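Lmo0135 protein (Listeria monocytogenes EGD-e, PDB 5ISU) serves as CtaP, the substrate-binding protein of an ABC transporter, with a probable role in peptide uptake. Local coordinates at residues 251-256 with 486-492; 272-278 with 330-336; 114-118 with 144-148; 384-388 with 417-423. The contacts are given in a common frame with arbitrary orientation. Residue numbers count along the deposited sequence, not the author numbering.

Contact 1 (251-256 with 486-492)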
loop_
_atom_site.group_PDB
_atom_site.type_symbol
_atom_site.label_atom_id
_atom_site.label_comp_id
_atom_site.label_asym_id
_atom_site.label_seq_id
_atom_site.Cartn_x
_atom_site.Cartn_y
_atom_site.Cartn_z
ATOM N N ILE A 251 10.122 -15.050 -7.203
ATOM C CA ILE A 251 10.648 -13.711 -6.972
ATOM C C ILE A 251 10.105 -13.187 -5.645
ATOM O O ILE A 251 8.897 -13.177 -5.430
ATOM C CB ILE A 251 10.214 -12.737 -8.080
ATOM C CG1 ILE A 251 10.378 -13.372 -9.464
ATOM C CG2 ILE A 251 11.026 -11.457 -7.984
ATOM C CD1 ILE A 251 9.754 -12.566 -10.579
ATOM N N THR A 252 11.015 -12.740 -4.792
ATOM C CA THR A 252 10.707 -12.208 -3.476
ATOM C C THR A 252 11.222 -10.762 -3.409
ATOM O O THR A 252 12.381 -10.505 -3.689
ATOM C CB THR A 252 11.374 -13.059 -2.396
ATOM O OG1 THR A 252 10.868 -14.399 -2.479
ATOM C CG2 THR A 252 11.096 -12.493 -0.999
ATOM N N TYR A 253 10.346 -9.840 -3.017
ATOM C CA TYR A 253 10.658 -8.417 -2.988
ATOM C C TYR A 253 9.843 -7.713 -1.881
ATOM O O TYR A 253 8.803 -8.221 -1.469
ATOM C CB TYR A 253 10.326 -7.821 -4.359
ATOM C CG TYR A 253 8.886 -8.084 -4.770
ATOM C CD1 TYR A 253 8.509 -9.315 -5.272
ATOM C CD2 TYR A 253 7.907 -7.107 -4.620
ATOM C CE1 TYR A 253 7.205 -9.579 -5.618
ATOM C CE2 TYR A 253 6.589 -7.353 -4.976
ATOM C CZ TYR A 253 6.241 -8.586 -5.478
ATOM O OH TYR A 253 4.937 -8.844 -5.812
ATOM N N PRO A 254 10.317 -6.553 -1.391
ATOM C CA PRO A 254 9.558 -5.898 -0.325
ATOM C C PRO A 254 8.190 -5.416 -0.770
ATOM O O PRO A 254 8.049 -4.928 -1.871
ATOM C CB PRO A 254 10.460 -4.713 0.081
ATOM C CG PRO A 254 11.834 -5.080 -0.399
ATOM C CD PRO A 254 11.578 -5.837 -1.675
ATOM N N GLU A 255 7.175 -5.616 0.063
ATOM C CA GLU A 255 5.826 -5.139 -0.266
ATOM C C GLU A 255 5.535 -3.824 0.445
ATOM O O GLU A 255 4.435 -3.286 0.320
ATOM C CB GLU A 255 4.746 -6.184 0.048
ATOM C CG GLU A 255 3.379 -5.826 -0.562
ATOM C CD GLU A 255 2.504 -7.033 -0.889
ATOM O OE1 GLU A 255 1.834 -7.003 -1.953
ATOM O OE2 GLU A 255 2.523 -8.030 -0.128
ATOM N N ASN A 256 6.535 -3.297 1.154
ATOM C CA ASN A 256 6.391 -2.064 1.937
ATOM C C ASN A 256 5.244 -2.178 2.932
ATOM O O ASN A 256 4.572 -1.201 3.235
ATOM C CB ASN A 256 6.226 -0.838 1.037
ATOM C CG ASN A 256 7.454 -0.556 0.196
ATOM O OD1 ASN A 256 8.560 -0.956 0.521
ATOM N ND2 ASN A 256 7.259 0.162 -0.872
ATOM N N PRO A 486 9.482 -5.843 -10.157
ATOM C CA PRO A 486 8.489 -6.268 -9.179
ATOM C C PRO A 486 8.210 -5.114 -8.223
ATOM O O PRO A 486 9.127 -4.355 -7.886
ATOM C CB PRO A 486 9.178 -7.415 -8.457
ATOM C CG PRO A 486 10.160 -7.956 -9.458
ATOM C CD PRO A 486 10.647 -6.743 -10.195
ATOM N N GLN A 487 6.965 -4.915 -7.828
ATOM C CA GLN A 487 6.697 -3.809 -6.904
ATOM C C GLN A 487 5.483 -4.102 -6.067
ATOM O O GLN A 487 4.667 -4.951 -6.435
ATOM C CB GLN A 487 6.491 -2.493 -7.661
ATOM C CG GLN A 487 5.157 -2.402 -8.369
ATOM C CD GLN A 487 4.885 -1.049 -8.983
ATOM O OE1 GLN A 487 5.790 -0.274 -9.217
ATOM N NE2 GLN A 487 3.618 -0.789 -9.302
ATOM N N PRO A 488 5.319 -3.369 -4.959
ATOM C CA PRO A 488 4.173 -3.605 -4.093
ATOM C C PRO A 488 2.838 -3.552 -4.826
ATOM O O PRO A 488 2.707 -2.835 -5.826
ATOM C CB PRO A 488 4.259 -2.450 -3.097
ATOM C CG PRO A 488 5.711 -2.122 -3.053
ATOM C CD PRO A 488 6.167 -2.265 -4.460
ATOM N N VAL A 489 1.889 -4.351 -4.342
ATOM C CA VAL A 489 0.505 -4.427 -4.825
ATOM C C VAL A 489 0.238 -5.015 -6.227
ATOM O O VAL A 489 -0.457 -6.018 -6.348
ATOM C CB VAL A 489 -0.221 -3.038 -4.768
ATOM C CG1 VAL A 489 -1.705 -3.181 -5.096
ATOM C CG2 VAL A 489 -0.070 -2.380 -3.397
ATOM N N THR A 490 0.754 -4.369 -7.264
ATOM C CA THR A 490 0.446 -4.718 -8.653
ATOM C C THR A 490 1.297 -5.771 -9.313
ATOM O O THR A 490 1.153 -5.990 -10.508
ATOM C CB THR A 490 0.586 -3.472 -9.526
ATOM O OG1 THR A 490 1.976 -3.138 -9.667
ATOM C CG2 THR A 490 -0.185 -2.291 -8.895
ATOM N N MET A 491 2.171 -6.410 -8.542
ATOM C CA MET A 491 3.121 -7.435 -9.021
ATOM C C MET A 491 4.242 -6.784 -9.782
ATOM O O MET A 491 5.369 -6.821 -9.330
ATOM C CB MET A 491 2.488 -8.557 -9.852
ATOM C CG MET A 491 1.387 -9.307 -9.142
ATOM S SD MET A 491 0.736 -10.580 -10.232
ATOM C CE MET A 491 -0.678 -11.127 -9.298
ATOM N N PHE A 492 3.947 -6.197 -10.933
ATOM C CA PHE A 492 4.975 -5.531 -11.714
ATOM C C PHE A 492 4.587 -4.099 -12.021
ATOM O O PHE A 492 3.393 -3.739 -12.012
ATOM C CB PHE A 492 5.242 -6.254 -13.024
ATOM C CG PHE A 492 5.975 -7.556 -12.875
ATOM C CD1 PHE A 492 7.339 -7.567 -12.641
ATOM C CD2 PHE A 492 5.325 -8.759 -13.047
ATOM C CE1 PHE A 492 8.039 -8.754 -12.533
ATOM C CE2 PHE A 492 6.018 -9.951 -12.952
ATOM C CZ PHE A 492 7.377 -9.948 -12.681
HETATM O O HOH W 1 3.083 -7.182 -5.773
#
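Residues 251-256 run as part of a long strand. Residues 486-492 double back on themselves as two short, weakly bonded antiparallel strands, about 486-487 and 491-492, with Gln-487 N donating to Met-491 O at 2.9 Å. The CA atoms of Glu-255 and Pro-488 are 4.4 Å apart, and those of Tyr-253 and Pro-486 are 6.9 Å apart. No direct hydrogen bond joins the segments. The main side-chain contact is a CH-pi interaction: Pro-486 CB sits 3.8 Å from the centroid of the Tyr-253 ring, over its face. A water continues the contact beyond the ring. It lies 2.5 Å from Tyr-253 OH, donates to Gln-487 O at 2.8 Å and accepts weakly from Met-491 N at 3.0 Å. Ile-251 adds apolar contacts, with CG2 3.9 Å from Pro-486 CG and CD1 4.1 Å from Phe-492 CZ. Pro-488 CB meets Glu-255 O at 3.5 Å. The Glu-255 carboxylate is paired with Arg-39. The strand is hydrogen-bonded along 462-475, through Leu-472, Ala-470 and Asp-468. Two such long neighbouring strands are consistent with the interlobe connection of type 2 periplasmic binding proteins, here with a proline-rich turn laid against one of them.

Contact 2 (272-278 with 330-336)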
loop_
_atom_site.group_PDB
_atom_site.type_symbol
_atom_site.label_atom_id
_atom_site.label_comp_id
_atom_site.label_asym_id
_atom_site.label_seq_id
_atom_site.Cartn_x
_atom_site.Cartn_y
_atom_site.Cartn_z
ATOM N N SER A 272 -1.390 2.592 30.624
ATOM C CA SER A 272 -0.074 2.536 31.248
ATOM C C SER A 272 1.049 2.273 30.238
ATOM O O SER A 272 1.078 1.226 29.576
ATOM C CB SER A 272 -0.057 1.430 32.314
ATOM O OG SER A 272 1.251 1.183 32.798
ATOM N N LYS A 273 1.961 3.234 30.137
ATOM C CA LYS A 273 3.137 3.133 29.288
ATOM C C LYS A 273 3.904 1.879 29.717
ATOM O O LYS A 273 4.308 1.074 28.884
ATOM C CB LYS A 273 3.997 4.379 29.472
ATOM C CG LYS A 273 5.230 4.489 28.597
ATOM C CD LYS A 273 5.891 5.837 28.844
ATOM C CE LYS A 273 7.034 6.125 27.884
ATOM N NZ LYS A 273 7.624 7.485 28.090
ATOM N N GLU A 274 4.033 1.694 31.029
ATOM C CA GLU A 274 4.733 0.541 31.600
ATOM C C GLU A 274 4.167 -0.806 31.116
ATOM O O GLU A 274 4.937 -1.707 30.728
ATOM C CB GLU A 274 4.742 0.602 33.137
ATOM C CG GLU A 274 5.672 1.654 33.761
ATOM C CD GLU A 274 5.250 3.119 33.566
ATOM O OE1 GLU A 274 4.257 3.402 32.854
ATOM O OE2 GLU A 274 5.930 4.002 34.141
ATOM N N LEU A 275 2.839 -0.938 31.101
ATOM C CA LEU A 275 2.228 -2.179 30.632
ATOM C C LEU A 275 2.525 -2.406 29.158
ATOM O O LEU A 275 2.880 -3.518 28.763
ATOM C CB LEU A 275 0.723 -2.187 30.854
ATOM C CG LEU A 275 0.007 -3.497 30.495
ATOM C CD1 LEU A 275 0.642 -4.701 31.193
ATOM C CD2 LEU A 275 -1.470 -3.396 30.834
ATOM N N ARG A 276 2.387 -1.350 28.350
ATOM C CA ARG A 276 2.656 -1.435 26.910
ATOM C C ARG A 276 4.106 -1.837 26.640
ATOM O O ARG A 276 4.377 -2.617 25.717
ATOM C CB ARG A 276 2.327 -0.117 26.185
ATOM C CG ARG A 276 0.850 0.255 26.234
ATOM C CD ARG A 276 0.453 1.266 25.177
ATOM N NE ARG A 276 1.183 2.528 25.281
ATOM C CZ ARG A 276 0.821 3.579 26.030
ATOM N NH1 ARG A 276 -0.270 3.544 26.795
ATOM N NH2 ARG A 276 1.566 4.681 26.019
ATOM N N GLN A 277 5.024 -1.310 27.449
ATOM C CA GLN A 277 6.444 -1.633 27.317
ATOM C C GLN A 277 6.712 -3.061 27.765
ATOM O O GLN A 277 7.537 -3.764 27.164
ATOM C CB GLN A 277 7.300 -0.659 28.105
ATOM C CG GLN A 277 7.331 0.748 27.533
ATOM C CD GLN A 277 8.104 1.720 28.411
ATOM O OE1 GLN A 277 8.315 1.464 29.591
ATOM N NE2 GLN A 277 8.519 2.846 27.839
ATOM N N ALA A 278 6.015 -3.501 28.812
ATOM C CA ALA A 278 6.161 -4.885 29.275
ATOM C C ALA A 278 5.756 -5.869 28.168
ATOM O O ALA A 278 6.429 -6.874 27.951
ATOM C CB ALA A 278 5.332 -5.126 30.522
ATOM N N LEU A 330 8.194 -4.389 34.820
ATOM C CA LEU A 330 7.244 -3.387 34.328
ATOM C C LEU A 330 5.772 -3.735 34.576
ATOM O O LEU A 330 4.970 -2.852 34.926
ATOM C CB LEU A 330 7.506 -3.103 32.848
ATOM C CG LEU A 330 8.800 -2.312 32.642
ATOM C CD1 LEU A 330 9.356 -2.505 31.245
ATOM C CD2 LEU A 330 8.589 -0.834 32.958
ATOM N N VAL A 331 5.411 -5.000 34.393
ATOM C CA VAL A 331 4.031 -5.402 34.649
ATOM C C VAL A 331 3.708 -5.199 36.152
ATOM O O VAL A 331 2.581 -4.855 36.498
ATOM C CB VAL A 331 3.719 -6.834 34.132
ATOM C CG1 VAL A 331 4.655 -7.867 34.737
ATOM C CG2 VAL A 331 2.265 -7.204 34.412
ATOM N N LYS A 332 4.714 -5.380 37.017
ATOM C CA LYS A 332 4.583 -5.140 38.468
ATOM C C LYS A 332 4.309 -3.646 38.699
ATOM O O LYS A 332 3.266 -3.281 39.242
ATOM C CB LYS A 332 5.877 -5.575 39.186
ATOM C CG LYS A 332 5.978 -5.316 40.690
ATOM C CD LYS A 332 5.132 -6.257 41.532
ATOM C CE LYS A 332 5.417 -6.051 43.016
ATOM N NZ LYS A 332 4.701 -7.017 43.895
ATOM N N GLU A 333 5.242 -2.800 38.248
ATOM C CA GLU A 333 5.132 -1.333 38.362
ATOM C C GLU A 333 3.853 -0.792 37.733
ATOM O O GLU A 333 3.375 0.276 38.113
ATOM C CB GLU A 333 6.303 -0.633 37.663
ATOM C CG GLU A 333 7.684 -0.859 38.263
ATOM C CD GLU A 333 8.797 -0.220 37.430
ATOM O OE1 GLU A 333 8.496 0.575 36.501
ATOM O OE2 GLU A 333 9.981 -0.510 37.711
ATOM N N SER A 334 3.334 -1.513 36.742
ATOM C CA SER A 334 2.108 -1.123 36.058
ATOM C C SER A 334 0.912 -0.955 36.997
ATOM O O SER A 334 0.189 0.047 36.930
ATOM C CB SER A 334 1.758 -2.175 35.007
ATOM O OG SER A 334 0.536 -1.879 34.369
ATOM N N GLY A 335 0.734 -1.939 37.878
ATOM C CA GLY A 335 -0.396 -1.987 38.797
ATOM C C GLY A 335 -1.517 -2.800 38.168
ATOM O O GLY A 335 -2.638 -2.831 38.669
ATOM N N PHE A 336 -1.203 -3.452 37.052
ATOM C CA PHE A 336 -2.159 -4.286 36.345
ATOM C C PHE A 336 -2.428 -5.533 37.183
ATOM O O PHE A 336 -1.492 -6.224 37.599
ATOM C CB PHE A 336 -1.588 -4.658 34.960
ATOM C CG PHE A 336 -2.412 -5.664 34.197
ATOM C CD1 PHE A 336 -3.600 -5.288 33.582
ATOM C CD2 PHE A 336 -1.975 -6.981 34.060
ATOM C CE1 PHE A 336 -4.353 -6.210 32.869
ATOM C CE2 PHE A 336 -2.720 -7.906 33.344
ATOM C CZ PHE A 336 -3.913 -7.519 32.748
#
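This is an antiparallel helix-helix packing. The axes of helix 273-278 and helix 330-334 approach to 7.9 Å, and their directions differ by 158°. Both helices lie in the part of the chain assigned to the family 5 solute-binding proteins.

Apolar contacts make up most of the interface. The small side chain of Ala-278 allows close approach: its CB is 3.8 Å from Leu-330 CB and 4.3 Å from Val-331 CB. Leu-275 reaches both Val-331, with CD1 to CG2 at 4.4 Å, and Phe-336, with CD2 to CD1 at 4.0 Å. Leu-330 also packs on Glu-274, where the closest side-chain atoms are Glu-274 CG and Leu-330 CD2 at 3.9 Å. Beyond the pair, Leu-275 and Phe-336 both touch Ala-269.

No hydrogen bond crosses the interface; a capping bond closes the start of one helix. Ser-272 is the N-cap there, and its OG accepts from Leu-275 N at 3.1 Å. Gly-335, with positive phi, is the first residue to leave the other helix. A CB there would be jammed against the preceding carbonyl oxygen, so glycine suits the position. The chain then turns so that Phe-336 can lie against Leu-275.

The start of one helix therefore meets the end of the other, and there Ser-334 OG lies 3.5 Å from Leu-275 CB and 3.5 Å from Ser-272 OG.

Contact 3 (114-118 with 144-148)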
loop_
_atom_site.group_PDB
_atom_site.type_symbol
_atom_site.label_atom_id
_atom_site.label_comp_id
_atom_site.label_asym_id
_atom_site.label_seq_id
_atom_site.Cartn_x
_atom_site.Cartn_y
_atom_site.Cartn_z
ATOM N N GLY A 114 -8.523 14.708 -0.782
ATOM C CA GLY A 114 -7.707 15.285 0.301
ATOM C C GLY A 114 -6.263 15.651 -0.053
ATOM O O GLY A 114 -5.681 16.541 0.558
ATOM N N ASN A 115 -5.696 14.971 -1.043
ATOM C CA ASN A 115 -4.325 15.221 -1.498
ATOM C C ASN A 115 -4.165 16.503 -2.333
ATOM O O ASN A 115 -3.036 16.960 -2.576
ATOM C CB ASN A 115 -3.845 14.031 -2.337
ATOM C CG ASN A 115 -3.804 12.724 -1.546
ATOM O OD1 ASN A 115 -3.819 12.730 -0.325
ATOM N ND2 ASN A 115 -3.729 11.599 -2.254
ATOM N N PHE A 116 -5.283 17.057 -2.796
ATOM C CA PHE A 116 -5.267 18.278 -3.610
ATOM C C PHE A 116 -5.881 19.482 -2.888
ATOM O O PHE A 116 -6.086 20.537 -3.502
ATOM C CB PHE A 116 -5.982 18.025 -4.946
ATOM C CG PHE A 116 -5.353 16.926 -5.770
ATOM C CD1 PHE A 116 -5.721 15.614 -5.584
ATOM C CD2 PHE A 116 -4.389 17.218 -6.728
ATOM C CE1 PHE A 116 -5.140 14.602 -6.331
ATOM C CE2 PHE A 116 -3.811 16.226 -7.484
ATOM C CZ PHE A 116 -4.181 14.909 -7.283
ATOM N N VAL A 117 -6.134 19.325 -1.585
ATOM C CA VAL A 117 -6.724 20.374 -0.750
ATOM C C VAL A 117 -5.841 20.612 0.499
ATOM O O VAL A 117 -5.285 19.671 1.067
ATOM C CB VAL A 117 -8.150 19.979 -0.325
ATOM C CG1 VAL A 117 -8.817 21.098 0.453
ATOM C CG2 VAL A 117 -8.981 19.642 -1.550
ATOM N N PHE A 118 -5.720 21.879 0.906
ATOM C CA PHE A 118 -4.891 22.282 2.050
ATOM C C PHE A 118 -5.620 23.378 2.778
ATOM O O PHE A 118 -5.875 24.427 2.193
ATOM C CB PHE A 118 -3.550 22.798 1.550
ATOM C CG PHE A 118 -2.864 21.841 0.648
ATOM C CD1 PHE A 118 -2.162 20.763 1.173
ATOM C CD2 PHE A 118 -2.980 21.965 -0.729
ATOM C CE1 PHE A 118 -1.552 19.847 0.339
ATOM C CE2 PHE A 118 -2.379 21.043 -1.569
ATOM C CZ PHE A 118 -1.660 19.984 -1.036
ATOM N N PHE A 144 3.124 17.161 -1.493
ATOM C CA PHE A 144 2.454 17.250 -2.791
ATOM C C PHE A 144 3.330 16.686 -3.920
ATOM O O PHE A 144 2.808 16.260 -4.941
ATOM C CB PHE A 144 1.999 18.664 -3.079
ATOM C CG PHE A 144 1.188 18.783 -4.318
ATOM C CD1 PHE A 144 -0.096 18.252 -4.360
ATOM C CD2 PHE A 144 1.677 19.460 -5.428
ATOM C CE1 PHE A 144 -0.876 18.369 -5.497
ATOM C CE2 PHE A 144 0.903 19.584 -6.571
ATOM C CZ PHE A 144 -0.374 19.034 -6.609
ATOM N N GLU A 145 4.651 16.679 -3.735
ATOM C CA GLU A 145 5.534 16.047 -4.712
ATOM C C GLU A 145 5.169 14.566 -4.866
ATOM O O GLU A 145 5.157 14.041 -5.979
ATOM C CB GLU A 145 7.000 16.167 -4.307
ATOM C CG GLU A 145 7.962 15.437 -5.256
ATOM C CD GLU A 145 9.438 15.749 -5.011
ATOM O OE1 GLU A 145 9.789 16.379 -3.973
ATOM O OE2 GLU A 145 10.252 15.358 -5.879
ATOM N N ASN A 146 4.869 13.906 -3.749
ATOM C CA ASN A 146 4.480 12.500 -3.759
ATOM C C ASN A 146 3.140 12.292 -4.479
ATOM O O ASN A 146 2.967 11.311 -5.227
ATOM C CB ASN A 146 4.371 11.974 -2.341
ATOM C CG ASN A 146 3.993 10.508 -2.293
ATOM O OD1 ASN A 146 4.747 9.643 -2.731
ATOM N ND2 ASN A 146 2.823 10.223 -1.749
ATOM N N THR A 147 2.190 13.192 -4.235
ATOM C CA THR A 147 0.892 13.129 -4.897
ATOM C C THR A 147 1.089 13.215 -6.428
ATOM O O THR A 147 0.433 12.506 -7.180
ATOM C CB THR A 147 -0.024 14.271 -4.408
ATOM O OG1 THR A 147 -0.176 14.184 -2.987
ATOM C CG2 THR A 147 -1.362 14.182 -5.045
ATOM N N ILE A 148 1.994 14.076 -6.885
ATOM C CA ILE A 148 2.287 14.168 -8.316
ATOM C C ILE A 148 2.906 12.854 -8.841
ATOM O O ILE A 148 2.625 12.449 -9.964
ATOM C CB ILE A 148 3.225 15.359 -8.638
ATOM C CG1 ILE A 148 2.480 16.678 -8.454
ATOM C CG2 ILE A 148 3.733 15.305 -10.075
ATOM C CD1 ILE A 148 3.366 17.896 -8.638
#
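Phe-116 presents one ring face to Thr-147. The methyl CG2 of Thr-147 lies 4.1 Å from the ring centroid, 27° off the normal, which makes a CH-pi contact. The same methyl packs on Asn-115, with Thr-147 CG2 3.7 Å from Asn-115 CB. Phe-144 supplies the second part of the contact. Its ring edge faces Asn-115 O, with CD1 at 3.7 Å, and approaches Phe-116, with Phe-144 CE1 3.9 Å from Phe-116 CD2. Phe-118 closes in as well: its CZ is 4.1 Å from Phe-144 CD1. Outside the pair, Phe-144 makes edge-to-face contacts with Tyr-75 and Phe-135, while Phe-116 also packs on helix 93-104. The contact thus joins the short helix 144-148 to the outermost strand, 117-118, of an antiparallel sheet and to the 3-10 turn before it. No hydrogen bond crosses between the segments. Cohesion here comes from the fit of aromatic rings and a methyl group, and so depends on shape more than on directional bonds.

Contact 4 (384-388 with 417-423)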
loop_
_atom_site.group_PDB
_atom_site.type_symbol
_atom_site.label_atom_id
_atom_site.label_comp_id
_atom_site.label_asym_id
_atom_site.label_seq_id
_atom_site.Cartn_x
_atom_site.Cartn_y
_atom_site.Cartn_z
ATOM N N ILE A 384 -15.544 -3.772 14.436
ATOM C CA ILE A 384 -14.931 -3.647 15.756
ATOM C C ILE A 384 -13.784 -2.642 15.784
ATOM O O ILE A 384 -13.796 -1.715 16.591
ATOM C CB ILE A 384 -14.440 -5.009 16.291
ATOM C CG1 ILE A 384 -15.642 -5.875 16.671
ATOM C CG2 ILE A 384 -13.559 -4.832 17.526
ATOM C CD1 ILE A 384 -15.283 -7.285 17.106
ATOM N N THR A 385 -12.812 -2.809 14.894
ATOM C CA THR A 385 -11.628 -1.950 14.900
ATOM C C THR A 385 -11.787 -0.620 14.177
ATOM O O THR A 385 -10.974 0.275 14.360
ATOM C CB THR A 385 -10.390 -2.683 14.330
ATOM O OG1 THR A 385 -10.561 -2.921 12.928
ATOM C CG2 THR A 385 -10.178 -3.994 15.057
ATOM N N LEU A 386 -12.812 -0.483 13.349
ATOM C CA LEU A 386 -13.032 0.780 12.646
ATOM C C LEU A 386 -13.853 1.727 13.541
ATOM O O LEU A 386 -14.023 2.904 13.219
ATOM C CB LEU A 386 -13.720 0.532 11.300
ATOM C CG LEU A 386 -13.357 1.493 10.171
ATOM C CD1 LEU A 386 -11.880 1.317 9.788
ATOM C CD2 LEU A 386 -14.251 1.247 8.962
ATOM N N ASP A 387 -14.327 1.205 14.677
ATOM C CA ASP A 387 -15.118 1.974 15.647
ATOM C C ASP A 387 -14.204 2.536 16.753
ATOM O O ASP A 387 -13.809 1.815 17.671
ATOM C CB ASP A 387 -16.210 1.064 16.246
ATOM C CG ASP A 387 -17.144 1.790 17.204
ATOM O OD1 ASP A 387 -17.133 3.047 17.254
ATOM O OD2 ASP A 387 -17.909 1.085 17.903
ATOM N N ARG A 388 -13.904 3.832 16.669
ATOM C CA ARG A 388 -13.014 4.511 17.632
ATOM C C ARG A 388 -13.458 4.518 19.106
ATOM O O ARG A 388 -12.665 4.875 19.978
ATOM C CB ARG A 388 -12.696 5.955 17.165
ATOM C CG ARG A 388 -11.890 6.065 15.870
ATOM C CD ARG A 388 -10.414 5.687 16.025
ATOM N NE ARG A 388 -10.232 4.355 16.602
ATOM C CZ ARG A 388 -10.318 3.206 15.929
ATOM N NH1 ARG A 388 -10.162 2.058 16.576
ATOM N NH2 ARG A 388 -10.573 3.183 14.624
ATOM N N ALA A 417 -8.041 10.783 14.261
ATOM C CA ALA A 417 -8.021 9.956 13.060
ATOM C C ALA A 417 -8.886 8.692 13.141
ATOM O O ALA A 417 -8.945 8.037 14.187
ATOM C CB ALA A 417 -6.595 9.597 12.696
ATOM N N PRO A 418 -9.558 8.348 12.024
ATOM C CA PRO A 418 -10.422 7.172 11.994
ATOM C C PRO A 418 -9.652 5.845 12.022
ATOM O O PRO A 418 -10.220 4.837 12.433
ATOM C CB PRO A 418 -11.199 7.335 10.676
ATOM C CG PRO A 418 -10.299 8.130 9.807
ATOM C CD PRO A 418 -9.536 9.049 10.724
ATOM N N TYR A 419 -8.378 5.838 11.616
ATOM C CA TYR A 419 -7.606 4.587 11.641
ATOM C C TYR A 419 -6.597 4.531 12.808
ATOM O O TYR A 419 -5.650 3.768 12.763
ATOM C CB TYR A 419 -6.943 4.325 10.276
ATOM C CG TYR A 419 -7.888 4.521 9.099
ATOM C CD1 TYR A 419 -8.952 3.639 8.871
ATOM C CD2 TYR A 419 -7.707 5.575 8.200
ATOM C CE1 TYR A 419 -9.819 3.823 7.797
ATOM C CE2 TYR A 419 -8.566 5.761 7.117
ATOM C CZ TYR A 419 -9.620 4.884 6.919
ATOM O OH TYR A 419 -10.475 5.054 5.848
ATOM N N ASN A 420 -6.830 5.327 13.857
ATOM C CA ASN A 420 -5.976 5.335 15.061
ATOM C C ASN A 420 -6.457 4.167 15.932
ATOM O O ASN A 420 -7.194 4.357 16.912
ATOM C CB ASN A 420 -6.127 6.688 15.782
ATOM C CG ASN A 420 -5.215 6.851 17.008
ATOM O OD1 ASN A 420 -4.702 5.889 17.587
ATOM N ND2 ASN A 420 -5.041 8.106 17.424
ATOM N N TYR A 421 -6.029 2.963 15.566
ATOM C CA TYR A 421 -6.459 1.716 16.252
ATOM C C TYR A 421 -6.099 1.633 17.738
ATOM O O TYR A 421 -6.826 1.018 18.534
ATOM C CB TYR A 421 -5.937 0.472 15.496
ATOM C CG TYR A 421 -6.440 0.402 14.047
ATOM C CD1 TYR A 421 -7.807 0.326 13.774
ATOM C CD2 TYR A 421 -5.558 0.396 12.964
ATOM C CE1 TYR A 421 -8.286 0.265 12.474
ATOM C CE2 TYR A 421 -6.031 0.332 11.657
ATOM C CZ TYR A 421 -7.399 0.263 11.422
ATOM O OH TYR A 421 -7.895 0.197 10.147
ATOM N N SER A 422 -4.997 2.278 18.103
ATOM C CA SER A 422 -4.531 2.296 19.474
ATOM C C SER A 422 -5.301 3.321 20.341
ATOM O O SER A 422 -5.231 3.256 21.562
ATOM C CB SER A 422 -3.032 2.601 19.501
ATOM O OG SER A 422 -2.284 1.668 18.720
ATOM N N ASN A 423 -6.026 4.247 19.704
ATOM C CA ASN A 423 -6.794 5.306 20.395
ATOM C C ASN A 423 -5.878 6.179 21.284
ATOM O O ASN A 423 -6.280 6.646 22.360
ATOM C CB ASN A 423 -7.967 4.717 21.196
ATOM C CG ASN A 423 -8.952 3.969 20.322
ATOM O OD1 ASN A 423 -9.574 4.548 19.446
ATOM N ND2 ASN A 423 -9.123 2.671 20.583
HETATM O O HOH W 2 -12.813 4.992 11.916
#
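Arg-388 folds back on its own segment while bonding to the other one. Its NH1 and NH2 both donate to Thr-385 O, at 3.0 and 2.9 Å, near the end of helix 378-385. Across the contact, Arg-388 NH2 donates to Pro-418 O at 2.8 Å and Arg-388 NE donates to Asn-423 OD1 at 2.9 Å. The loop 417-423 is shaped for this by two type I turns, Ala-417 to Asn-420 and Asn-420 to Asn-423. The amide of Asn-423 is used at both ends, since its ND2 bonds to Asn-264. A water links Leu-386 O, at 2.7 Å, to Pro-418 O, at 2.6 Å. The Tyr-421 ring turns its edge to Thr-385 O, with CD1 at 3.2 Å. Leu-386 CD1 rests 3.8 Å from Tyr-419 CE1. The contact ties a helix end to the loop before helix 427-438. Within the two segments, the arginine charge is met by neutral oxygens, two backbone carbonyls and one amide, and not by a carboxylate.

Contact 1 lies at the surface; contacts 2, 3 and 4 are partly buried. The centre of contact 1 lies about 10 Å, and that of contact 2 about 33 Å, from the centre of the chain, contact 2 being the most remote. Strand 248-263 relates three of them: it carries 251-256, leads on to the helix of contact 2, and is touched near its end by Tyr-421 of contact 4. Contact 3 closes before contact 1 opens and packs a short helix on the edge strand of a separate antiparallel sheet. No two contacts touch. Contact 2 is mainly aliphatic and contact 3 mainly aromatic. Contact 1 mixes proline-aromatic packing with water, and only contact 4 has direct hydrogen bonds between its segments.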